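Local coordinates for protein carbohydrate oxidase (Microdochium nivale, PDB 3RJA) that catalyses the FAD-dependent oxidation of the C1 hydroxyl of mono-, oligo- and polysaccharides to lactones, reducing molecular oxygen to hydrogen peroxide, at residues A[2-7]-A[12-17]; A[44-49]-A[196-201]; A[50-55]-A[84-89]. All coordinates share one frame; numbering follows the deposited sequence. Where two conformers were deposited one is given.

Contact 1 of 3, residues A[2-7]-A[12-17]. With ABL ((2R,3R,4R,5R)-4,5-dihydroxy-2-(hydroxymethyl)-6-oxopiperidin-3-yl beta-D-glucopyranoside), chain H.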
loop_
_atom_site.group_PDB
_atom_site.type_symbol
_atom_site.label_atom_id
_atom_site.label_comp_id
_atom_site.label_asym_id
_atom_site.label_seq_id
_atom_site.Cartn_x
_atom_site.Cartn_y
_atom_site.Cartn_z
ATOM N N ALA A 2 13.776 26.382 -18.976
ATOM C CA ALA A 2 12.517 27.053 -18.691
ATOM C C ALA A 2 11.861 26.611 -17.350
ATOM O O ALA A 2 11.424 27.462 -16.587
ATOM C CB ALA A 2 11.573 26.841 -19.867
ATOM N N ILE A 3 11.794 25.292 -17.088
ATOM C CA ILE A 3 11.150 24.768 -15.869
ATOM C C ILE A 3 11.935 25.161 -14.613
ATOM O O ILE A 3 11.339 25.565 -13.613
ATOM C CB ILE A 3 10.854 23.195 -15.930
ATOM C CG1 ILE A 3 10.181 22.695 -14.652
ATOM C CG2 ILE A 3 12.113 22.379 -16.270
ATOM C CD1 ILE A 3 8.696 23.261 -14.444
ATOM N N GLU A 4 13.263 25.057 -14.663
ATOM C CA GLU A 4 14.094 25.492 -13.528
ATOM C C GLU A 4 13.819 26.989 -13.233
ATOM O O GLU A 4 13.558 27.382 -12.100
ATOM C CB GLU A 4 15.584 25.290 -13.817
ATOM C CG GLU A 4 16.069 23.818 -13.917
ATOM C CD GLU A 4 15.720 23.146 -15.244
ATOM O OE1 GLU A 4 15.345 23.857 -16.201
ATOM O OE2 GLU A 4 15.837 21.903 -15.327
ATOM N N ALA A 5 13.870 27.810 -14.272
ATOM C CA ALA A 5 13.641 29.259 -14.138
ATOM C C ALA A 5 12.272 29.510 -13.527
ATOM O O ALA A 5 12.139 30.310 -12.611
ATOM C CB ALA A 5 13.730 29.931 -15.504
ATOM N N CYS A 6 11.266 28.782 -14.017
ATOM C CA CYS A 6 9.887 28.946 -13.521
ATOM C C CYS A 6 9.779 28.628 -12.038
ATOM O O CYS A 6 9.135 29.357 -11.298
ATOM C CB CYS A 6 8.900 28.057 -14.292
ATOM S SG CYS A 6 7.175 28.355 -13.828
ATOM N N LEU A 7 10.382 27.519 -11.620
ATOM C CA LEU A 7 10.316 27.102 -10.236
ATOM C C LEU A 7 11.083 28.092 -9.341
ATOM O O LEU A 7 10.618 28.458 -8.260
ATOM C CB LEU A 7 10.883 25.677 -10.084
ATOM C CG LEU A 7 10.020 24.574 -10.675
ATOM C CD1 LEU A 7 10.795 23.251 -10.781
ATOM C CD2 LEU A 7 8.674 24.400 -9.913
ATOM N N VAL A 12 10.480 28.136 -5.383
ATOM C CA VAL A 12 10.416 26.689 -5.124
ATOM C C VAL A 12 11.815 26.080 -5.195
ATOM O O VAL A 12 12.467 26.191 -6.223
ATOM C CB VAL A 12 9.505 25.969 -6.131
ATOM C CG1 VAL A 12 9.536 24.464 -5.895
ATOM C CG2 VAL A 12 8.101 26.503 -6.030
ATOM N N PRO A 13 12.285 25.445 -4.093
ATOM C CA PRO A 13 13.612 24.795 -4.148
ATOM C C PRO A 13 13.633 23.682 -5.196
ATOM O O PRO A 13 12.632 22.980 -5.405
ATOM C CB PRO A 13 13.807 24.240 -2.737
ATOM C CG PRO A 13 12.806 24.998 -1.874
ATOM C CD PRO A 13 11.655 25.321 -2.765
ATOM N N ILE A 14 14.747 23.592 -5.915
ATOM C CA ILE A 14 14.885 22.602 -6.954
ATOM C C ILE A 14 16.132 21.785 -6.681
ATOM O O ILE A 14 17.046 22.282 -6.068
ATOM C CB ILE A 14 14.892 23.230 -8.366
ATOM C CG1 ILE A 14 15.996 24.283 -8.523
ATOM C CG2 ILE A 14 13.498 23.817 -8.693
ATOM C CD1 ILE A 14 16.262 24.696 -9.975
ATOM N N ASP A 15 16.159 20.522 -7.103
ATOM C CA ASP A 15 17.378 19.739 -6.962
ATOM C C ASP A 15 18.306 20.040 -8.148
ATOM O O ASP A 15 17.854 20.302 -9.253
ATOM C CB ASP A 15 17.098 18.223 -6.880
ATOM C CG ASP A 15 16.487 17.787 -5.559
ATOM O OD1 ASP A 15 16.580 18.496 -4.528
ATOM O OD2 ASP A 15 15.900 16.678 -5.546
ATOM N N ILE A 16 19.602 19.995 -7.887
ATOM C CA ILE A 16 20.630 20.274 -8.887
ATOM C C ILE A 16 21.262 18.954 -9.286
ATOM O O ILE A 16 21.873 18.303 -8.444
ATOM C CB ILE A 16 21.747 21.197 -8.310
ATOM C CG1 ILE A 16 21.191 22.584 -8.002
ATOM C CG2 ILE A 16 22.945 21.296 -9.276
ATOM C CD1 ILE A 16 20.195 23.057 -9.018
ATOM N N PRO A 17 21.119 18.541 -10.571
ATOM C CA PRO A 17 21.792 17.278 -10.932
ATOM C C PRO A 17 23.252 17.280 -10.493
ATOM O O PRO A 17 23.937 18.290 -10.653
ATOM C CB PRO A 17 21.681 17.234 -12.460
ATOM C CG PRO A 17 20.462 18.036 -12.762
ATOM C CD PRO A 17 20.394 19.122 -11.729
HETATM C C1A ABL H . 19.702 20.147 -4.145
HETATM O O1A ABL H . 19.894 19.272 -5.021
HETATM C C2A ABL H . 20.862 20.914 -3.506
HETATM O O2A ABL H . 22.002 20.062 -3.574
HETATM C C3A ABL H . 20.576 21.200 -2.023
HETATM O O3A ABL H . 21.639 22.029 -1.517
HETATM C C4A ABL H . 19.271 21.930 -1.876
HETATM O O1 ABL H . 18.997 22.194 -0.487
HETATM C C5A ABL H . 18.190 20.913 -2.334
HETATM N N5 ABL H . 18.459 20.451 -3.707
HETATM C C6A ABL H . 16.803 21.594 -2.355
HETATM O O6A ABL H . 16.918 22.948 -2.753
HETATM C C1 ABL H . 18.919 23.544 0.034
HETATM C C2 ABL H . 18.562 23.477 1.531
HETATM O O2 ABL H . 17.308 22.814 1.719
HETATM C C3 ABL H . 18.490 24.878 2.124
HETATM O O3 ABL H . 18.366 24.734 3.527
HETATM C C4 ABL H . 19.750 25.711 1.729
HETATM O O4 ABL H . 19.568 27.069 2.100
HETATM C C5 ABL H . 20.009 25.625 0.220
HETATM O O5 ABL H . 20.141 24.234 -0.106
HETATM C C6 ABL H . 21.203 26.453 -0.274
HETATM O O6 ABL H . 22.428 26.173 0.351
#

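Contact 2 of 3, residues A[44-49]-A[196-201]. With FAD (flavin-adenine dinucleotide), chain B.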
loop_
_atom_site.group_PDB
_atom_site.type_symbol
_atom_site.label_atom_id
_atom_site.label_comp_id
_atom_site.label_asym_id
_atom_site.label_seq_id
_atom_site.Cartn_x
_atom_site.Cartn_y
_atom_site.Cartn_z
ATOM N N GLN A 44 8.697 22.622 0.377
ATOM C CA GLN A 44 8.671 22.791 1.826
ATOM C C GLN A 44 7.280 23.193 2.337
ATOM O O GLN A 44 6.953 22.980 3.505
ATOM C CB GLN A 44 9.724 23.846 2.263
ATOM C CG GLN A 44 11.171 23.373 2.086
ATOM C CD GLN A 44 11.588 22.275 3.097
ATOM O OE1 GLN A 44 10.966 22.119 4.157
ATOM N NE2 GLN A 44 12.629 21.512 2.763
ATOM N N THR A 45 6.454 23.764 1.471
ATOM C CA THR A 45 5.150 24.288 1.886
ATOM C C THR A 45 4.061 23.948 0.860
ATOM O O THR A 45 4.371 23.569 -0.285
ATOM C CB THR A 45 5.175 25.826 1.938
ATOM O OG1 THR A 45 5.358 26.330 0.601
ATOM C CG2 THR A 45 6.302 26.362 2.879
ATOM N N THR A 46 2.795 24.147 1.249
ATOM C CA THR A 46 1.674 23.977 0.336
ATOM C C THR A 46 1.812 24.904 -0.881
ATOM O O THR A 46 1.586 24.480 -2.036
ATOM C CB THR A 46 0.325 24.175 1.056
ATOM O OG1 THR A 46 0.245 23.230 2.137
ATOM C CG2 THR A 46 -0.873 23.927 0.093
ATOM N N ALA A 47 2.237 26.145 -0.620
ATOM C CA ALA A 47 2.420 27.153 -1.641
ATOM C C ALA A 47 3.447 26.714 -2.703
ATOM O O ALA A 47 3.269 26.989 -3.903
ATOM C CB ALA A 47 2.845 28.494 -0.975
ATOM N N HIS A 48 4.518 26.042 -2.273
ATOM C CA HIS A 48 5.487 25.467 -3.205
ATOM C C HIS A 48 4.821 24.450 -4.139
ATOM O O HIS A 48 5.055 24.469 -5.363
ATOM C CB HIS A 48 6.613 24.770 -2.450
ATOM C CG HIS A 48 7.580 25.705 -1.784
ATOM N ND1 HIS A 48 8.436 25.288 -0.782
ATOM C CD2 HIS A 48 7.829 27.029 -1.975
ATOM C CE1 HIS A 48 9.170 26.319 -0.381
ATOM N NE2 HIS A 48 8.815 27.388 -1.080
ATOM N N ILE A 49 4.025 23.542 -3.548
ATOM C CA ILE A 49 3.313 22.511 -4.318
ATOM C C ILE A 49 2.445 23.198 -5.379
ATOM O O ILE A 49 2.495 22.835 -6.569
ATOM C CB ILE A 49 2.473 21.546 -3.409
ATOM C CG1 ILE A 49 3.400 20.773 -2.418
ATOM C CG2 ILE A 49 1.638 20.553 -4.281
ATOM C CD1 ILE A 49 2.651 20.010 -1.294
ATOM N N ILE A 196 -2.653 16.865 -5.737
ATOM C CA ILE A 196 -1.546 16.499 -4.833
ATOM C C ILE A 196 -2.045 16.824 -3.416
ATOM O O ILE A 196 -2.325 18.003 -3.102
ATOM C CB ILE A 196 -0.250 17.237 -5.201
ATOM C CG1 ILE A 196 0.147 16.871 -6.634
ATOM C CG2 ILE A 196 0.886 16.931 -4.170
ATOM C CD1 ILE A 196 1.321 17.631 -7.205
ATOM N N VAL A 197 -2.228 15.796 -2.592
ATOM C CA VAL A 197 -2.664 16.032 -1.214
ATOM C C VAL A 197 -1.530 16.744 -0.479
ATOM O O VAL A 197 -0.368 16.287 -0.513
ATOM C CB VAL A 197 -3.057 14.739 -0.461
ATOM C CG1 VAL A 197 -3.435 15.064 1.032
ATOM C CG2 VAL A 197 -4.224 14.025 -1.192
ATOM N N ALA A 198 -1.872 17.870 0.157
ATOM C CA ALA A 198 -0.899 18.751 0.837
ATOM C C ALA A 198 -0.983 18.617 2.363
ATOM O O ALA A 198 -0.011 18.909 3.067
ATOM C CB ALA A 198 -1.141 20.235 0.432
ATOM N N VAL A 199 -2.150 18.201 2.865
ATOM C CA VAL A 199 -2.313 17.890 4.300
ATOM C C VAL A 199 -3.276 16.711 4.418
ATOM O O VAL A 199 -4.357 16.714 3.786
ATOM C CB VAL A 199 -2.904 19.086 5.118
ATOM C CG1 VAL A 199 -3.024 18.754 6.619
ATOM C CG2 VAL A 199 -2.078 20.374 4.927
ATOM N N TRP A 200 -2.897 15.707 5.210
ATOM C CA TRP A 200 -3.842 14.627 5.595
ATOM C C TRP A 200 -4.447 14.925 6.959
ATOM O O TRP A 200 -3.719 15.242 7.900
ATOM C CB TRP A 200 -3.141 13.266 5.658
ATOM C CG TRP A 200 -2.615 12.823 4.331
ATOM C CD1 TRP A 200 -1.369 13.072 3.797
ATOM C CD2 TRP A 200 -3.342 12.084 3.341
ATOM N NE1 TRP A 200 -1.294 12.530 2.525
ATOM C CE2 TRP A 200 -2.483 11.906 2.233
ATOM C CE3 TRP A 200 -4.637 11.544 3.294
ATOM C CZ2 TRP A 200 -2.892 11.219 1.061
ATOM C CZ3 TRP A 200 -5.035 10.858 2.152
ATOM C CH2 TRP A 200 -4.167 10.698 1.049
ATOM N N LYS A 201 -5.764 14.788 7.084
ATOM C CA LYS A 201 -6.404 14.960 8.407
ATOM C C LYS A 201 -6.901 13.611 8.881
ATOM O O LYS A 201 -7.741 12.978 8.245
ATOM C CB LYS A 201 -7.482 16.053 8.365
ATOM C CG LYS A 201 -6.975 17.336 7.680
ATOM C CD LYS A 201 -8.055 18.366 7.538
ATOM C CE LYS A 201 -7.605 19.580 6.707
ATOM N NZ LYS A 201 -8.848 20.306 6.180
HETATM P PA FAD B . 5.158 7.032 -4.005
HETATM O O1A FAD B . 5.832 8.299 -3.548
HETATM O O2A FAD B . 5.948 6.214 -4.994
HETATM O O5B FAD B . 3.741 7.406 -4.656
HETATM C C5B FAD B . 2.797 6.375 -4.928
HETATM C C4B FAD B . 1.654 6.967 -5.771
HETATM O O4B FAD B . 0.959 7.956 -5.010
HETATM C C3B FAD B . 2.146 7.663 -7.038
HETATM O O3B FAD B . 1.115 7.599 -8.026
HETATM C C2B FAD B . 2.269 9.107 -6.563
HETATM O O2B FAD B . 2.254 10.098 -7.562
HETATM C C1B FAD B . 1.055 9.200 -5.649
HETATM N N9A FAD B . 1.260 10.236 -4.641
HETATM C C8A FAD B . 2.369 10.433 -3.824
HETATM N N7A FAD B . 2.106 11.519 -3.048
HETATM C C5A FAD B . 0.878 11.978 -3.337
HETATM C C6A FAD B . 0.141 13.057 -2.837
HETATM N N6A FAD B . 0.643 13.848 -1.863
HETATM N N1A FAD B . -1.130 13.263 -3.345
HETATM C C2A FAD B . -1.637 12.451 -4.353
HETATM N N3A FAD B . -0.898 11.410 -4.878
HETATM C C4A FAD B . 0.340 11.183 -4.354
HETATM N N1 FAD B . 1.312 -1.663 1.251
HETATM C C2 FAD B . 0.321 -2.027 2.170
HETATM O O2 FAD B . -0.877 -1.803 1.956
HETATM N N3 FAD B . 0.744 -2.598 3.367
HETATM C C4 FAD B . 2.060 -2.730 3.768
HETATM O O4 FAD B . 2.350 -3.146 4.912
HETATM C C4X FAD B . 3.081 -2.379 2.733
HETATM N N5 FAD B . 4.369 -2.488 3.010
HETATM C C5X FAD B . 5.335 -2.074 2.122
HETATM C C6 FAD B . 6.709 -2.113 2.473
HETATM C C7 FAD B . 7.675 -1.574 1.643
HETATM C C7M FAD B . 9.168 -1.636 2.027
HETATM C C8 FAD B . 7.266 -0.864 0.490
HETATM C C8M FAD B . 8.284 -0.234 -0.439
HETATM C C9 FAD B . 5.935 -0.875 0.098
HETATM C C9A FAD B . 4.942 -1.454 0.913
HETATM N N10 FAD B . 3.562 -1.356 0.612
HETATM C C10 FAD B . 2.609 -1.891 1.465
HETATM C "C1'" FAD B . 3.139 -0.716 -0.677
HETATM C "C2'" FAD B . 2.780 0.746 -0.454
HETATM O "O2'" FAD B . 1.520 0.826 0.202
HETATM C "C3'" FAD B . 2.662 1.457 -1.784
HETATM O "O3'" FAD B . 3.834 1.261 -2.545
HETATM C "C4'" FAD B . 2.394 2.953 -1.549
HETATM O "O4'" FAD B . 1.721 3.474 -2.653
HETATM C "C5'" FAD B . 3.688 3.724 -1.272
HETATM O "O5'" FAD B . 3.390 5.073 -1.038
HETATM P P FAD B . 4.562 6.177 -1.252
HETATM O O1P FAD B . 4.074 7.538 -0.854
HETATM O O2P FAD B . 5.817 5.739 -0.494
HETATM O O3P FAD B . 4.806 5.998 -2.823
HETATM O O HOH W 1 1.603 21.009 3.310
#

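Contact 3 of 3, residues A[50-55]-A[84-89]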
loop_
_atom_site.group_PDB
_atom_site.type_symbol
_atom_site.label_atom_id
_atom_site.label_comp_id
_atom_site.label_asym_id
_atom_site.label_seq_id
_atom_site.Cartn_x
_atom_site.Cartn_y
_atom_site.Cartn_z
ATOM N N GLN A 50 1.674 24.197 -4.932
ATOM C CA GLN A 50 0.850 25.021 -5.805
ATOM C C GLN A 50 1.633 25.691 -6.943
ATOM O O GLN A 50 1.251 25.611 -8.106
ATOM C CB GLN A 50 0.134 26.095 -4.965
ATOM C CG GLN A 50 -0.802 27.010 -5.763
ATOM C CD GLN A 50 -1.502 28.002 -4.844
ATOM O OE1 GLN A 50 -0.881 28.578 -3.956
ATOM N NE2 GLN A 50 -2.798 28.150 -5.018
ATOM N N SER A 51 2.734 26.340 -6.612
ATOM C CA SER A 51 3.541 27.001 -7.618
ATOM C C SER A 51 4.116 25.985 -8.625
ATOM O O SER A 51 4.237 26.290 -9.830
ATOM C CB SER A 51 4.691 27.741 -6.927
ATOM O OG SER A 51 4.172 28.779 -6.098
ATOM N N ALA A 52 4.492 24.799 -8.128
ATOM C CA ALA A 52 5.026 23.762 -9.008
ATOM C C ALA A 52 3.947 23.343 -10.017
ATOM O O ALA A 52 4.227 23.222 -11.186
ATOM C CB ALA A 52 5.573 22.539 -8.205
ATOM N N VAL A 53 2.718 23.156 -9.557
ATOM C CA VAL A 53 1.602 22.817 -10.447
ATOM C C VAL A 53 1.341 23.953 -11.476
ATOM O O VAL A 53 1.098 23.675 -12.653
ATOM C CB VAL A 53 0.347 22.382 -9.621
ATOM C CG1 VAL A 53 -0.937 22.268 -10.457
ATOM C CG2 VAL A 53 0.628 21.054 -8.897
ATOM N N GLN A 54 1.445 25.218 -11.057
ATOM C CA GLN A 54 1.404 26.359 -11.994
ATOM C C GLN A 54 2.466 26.282 -13.119
ATOM O O GLN A 54 2.145 26.460 -14.306
ATOM C CB GLN A 54 1.622 27.676 -11.230
ATOM C CG GLN A 54 0.426 28.250 -10.527
ATOM C CD GLN A 54 0.689 29.695 -10.104
ATOM O OE1 GLN A 54 1.457 29.963 -9.154
ATOM N NE2 GLN A 54 0.067 30.640 -10.820
ATOM N N CYS A 55 3.728 26.038 -12.756
ATOM C CA CYS A 55 4.807 25.883 -13.761
ATOM C C CYS A 55 4.510 24.760 -14.761
ATOM O O CYS A 55 4.747 24.899 -15.991
ATOM C CB CYS A 55 6.153 25.623 -13.057
ATOM S SG CYS A 55 6.780 27.107 -12.243
ATOM N N LEU A 84 7.578 16.844 -14.342
ATOM C CA LEU A 84 7.948 17.639 -13.194
ATOM C C LEU A 84 7.676 16.736 -11.984
ATOM O O LEU A 84 6.550 16.237 -11.816
ATOM C CB LEU A 84 7.080 18.914 -13.121
ATOM C CG LEU A 84 7.336 19.829 -11.914
ATOM C CD1 LEU A 84 8.824 20.112 -11.747
ATOM C CD2 LEU A 84 6.579 21.171 -12.122
ATOM N N MET A 85 8.701 16.475 -11.181
ATOM C CA MET A 85 8.486 15.635 -10.000
ATOM C C MET A 85 8.445 16.544 -8.775
ATOM O O MET A 85 9.374 17.314 -8.525
ATOM C CB MET A 85 9.556 14.517 -9.859
ATOM C CG MET A 85 9.189 13.444 -8.791
ATOM S SD MET A 85 10.303 12.019 -8.716
ATOM C CE MET A 85 11.765 12.746 -7.956
ATOM N N VAL A 86 7.342 16.461 -8.043
ATOM C CA VAL A 86 7.157 17.191 -6.795
ATOM C C VAL A 86 7.579 16.258 -5.684
ATOM O O VAL A 86 6.824 15.332 -5.317
ATOM C CB VAL A 86 5.693 17.634 -6.609
ATOM C CG1 VAL A 86 5.477 18.343 -5.266
ATOM C CG2 VAL A 86 5.234 18.525 -7.788
ATOM N N GLN A 87 8.809 16.482 -5.188
ATOM C CA GLN A 87 9.457 15.615 -4.200
ATOM C C GLN A 87 9.010 16.084 -2.797
ATOM O O GLN A 87 9.329 17.205 -2.401
ATOM C CB GLN A 87 10.976 15.738 -4.333
ATOM C CG GLN A 87 11.771 15.003 -3.278
ATOM C CD GLN A 87 11.469 13.498 -3.276
ATOM O OE1 GLN A 87 11.126 12.925 -4.310
ATOM N NE2 GLN A 87 11.600 12.869 -2.123
ATOM N N LEU A 88 8.257 15.241 -2.080
ATOM C CA LEU A 88 7.544 15.693 -0.874
ATOM C C LEU A 88 8.220 15.318 0.443
ATOM O O LEU A 88 7.821 15.802 1.513
ATOM C CB LEU A 88 6.095 15.161 -0.867
ATOM C CG LEU A 88 5.155 15.630 -1.980
ATOM C CD1 LEU A 88 3.810 14.838 -1.983
ATOM C CD2 LEU A 88 4.879 17.152 -1.893
ATOM N N ASP A 89 9.239 14.467 0.368
ATOM C CA ASP A 89 9.729 13.771 1.545
ATOM C C ASP A 89 10.493 14.618 2.595
ATOM O O ASP A 89 10.971 14.066 3.606
ATOM C CB ASP A 89 10.497 12.497 1.137
ATOM C CG ASP A 89 11.997 12.732 0.971
ATOM O OD1 ASP A 89 12.391 13.826 0.521
ATOM O OD2 ASP A 89 12.777 11.795 1.276
#

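Contact 1 of 3, residues A[2-7]-A[12-17]
The backbone N-H of V12 donates to the carbonyl O of L7, with N and O 2.9 Å apart and an N-H...O angle of 154°. This bond turns the chain back at the end of helix 2-9 into an irregular extended segment, where backbone bonds of P13 with Q42 and D15 with I40 reach strand 39-42, outermost in the three-stranded parallel sheet. Apolar packing continues the closure. I14 CG2 presses between two atoms of L7, standing 3.5 Å from both L7 CB and L7 CD1, closer than ordinary carbon contacts. Its other branch, CG1, is wedged between backbone N and carbonyl carbon (chi1 57°), and carries CD1 onward to meet E4 CB at 3.9 Å, the two side chains crossing at about a right angle. L7 CD2 meets V12 CG1 more loosely, at 4.1 Å. The carboxylate of E4 turns to another partner, as OE1 bonds to the N-terminal G1 N. The far side of 12-17 borders a bound disaccharide lactam, a substrate analogue, whose pocket here is distinct from the one near the flavin. P13 CB touches its hydroxymethyl oxygen O6A, and T19 OG1 is also hydrogen-bonded to this ligand. D15 OD1 lies 2.8 Å from the lactam N5, while the N-H of I16 points almost straight at the lactam carbonyl O1A, with an N...O distance of 3.0 Å and an angle of 163°.

Contact 2 of 3, residues A[44-49]-A[196-201]
I49 and I196 meet through their CG2 methyls, 3.7 Å apart, in the buried part of this helix-on-strand contact, which sets helix 46-58 of the FAD-binding domain against strand 196-206. In both, CG1 stands beside the backbone N and anti to the carbonyl carbon (chi1 -62° for I49, -60° for I196), leaving CG2 anti to the N and turned toward its counterpart. I49 also extends CD1 to A198 CB, at a looser 4.2 Å. L88 and V166 also touch I49, making this end apolar. The other end is wetter. T46 straddles the methyl of A198, its OG1 and CG2 each 3.7 Å from A198 CB, and a water bridges T46 OG1 and A198 O, donating to the latter at 2.7 Å. A198 and V199 both face T164 in a classic beta bulge. The helix start is held by T45, the N-cap, whose OG1 accepts from H48 N and lies above one face of the H48 ring, offset toward the rim. Q44 N donates to H48 ND1 at 2.9 Å, exactly in the ring plane. Along the strand edge, the backbone N and O of V197 pair with the adenine of FAD: V197 N reaches N1A at 2.9 Å, and N6A returns a bond to V197 O at 3.0 Å. Because ND1 accepts, a neutral H48 would carry its proton on NE2. Both adenine bonds use main-chain atoms, so the apolar contact and bridging water that fix this strand against helix 46-58 probably help position the adenine.

Contact 3 of 3, residues A[50-55]-A[84-89]
Helix 50-55 passes over strand 84-87 with A52 and V86 in nearest register, their CA atoms 7.3 Å apart, and no hydrogen bond joins the two segments. Topology explains the pairing: helix 46-58 links strand 39-42 to strand 63-66, a beta-alpha-beta crossover, and strand 84-87 lies between these two in the parallel sheet, so the helix covers the middle strand. The small A52 methyl permits the approach. V86 CG2, the branch anti to the carbonyl carbon, meets A52 CB at 4.0 Å. L84 sits two residues earlier on the same face of the strand; its CG is anti to the backbone N (chi1 178°), which points the branch at the helix. There L84 CD2 comes 3.3 Å from A52 O, whereas CD2 to A52 CB is a slacker 4.3 Å. L84 and A52 also receive L7 of helix 2-9, which extends the apolar layer. At the end of the strand, Q87 NE2 donates to D89 OD1 at 2.9 Å with an angle of 163°; the acceptor lies in the amide plane of Q87, but the amide nitrogen stands above the carboxylate plane, 78° out of it. The second oxygen of D89, OD2, forms salt bridges to R24 and R111, and Q87 OE1 accepts from K66 NZ. With donors on both its oxygens, D89 is probably held as a carboxylate, and the lysine and carboxylate together probably settle which end of the Q87 amide is nitrogen and which oxygen. Across the segments themselves the side chains meet through hydrocarbon alone, so helix and strand are held to each other by apolar packing.

From the N terminus, contact 1 closes first, a short loop of four residues folding 12-17 back on helix 2-9. Contact 2 then opens at 44-49 and closes only at 196-201, a span of 146 residues; contact 3, from 50-55 to 84-89, falls wholly within that span and closes a much smaller loop. Contacts 2 and 3 share helix 46-58, their centres 10 Å apart, and I49 with L88 and I196 with V86 join them into continuous packing. The C6–C55 disulfide ties contact 1 to contact 3, while P13 packs on H48 of contact 2. Helix 46-58 thus joins the N-terminal helix and following segment, the three-stranded parallel sheet and the six-stranded antiparallel sheet.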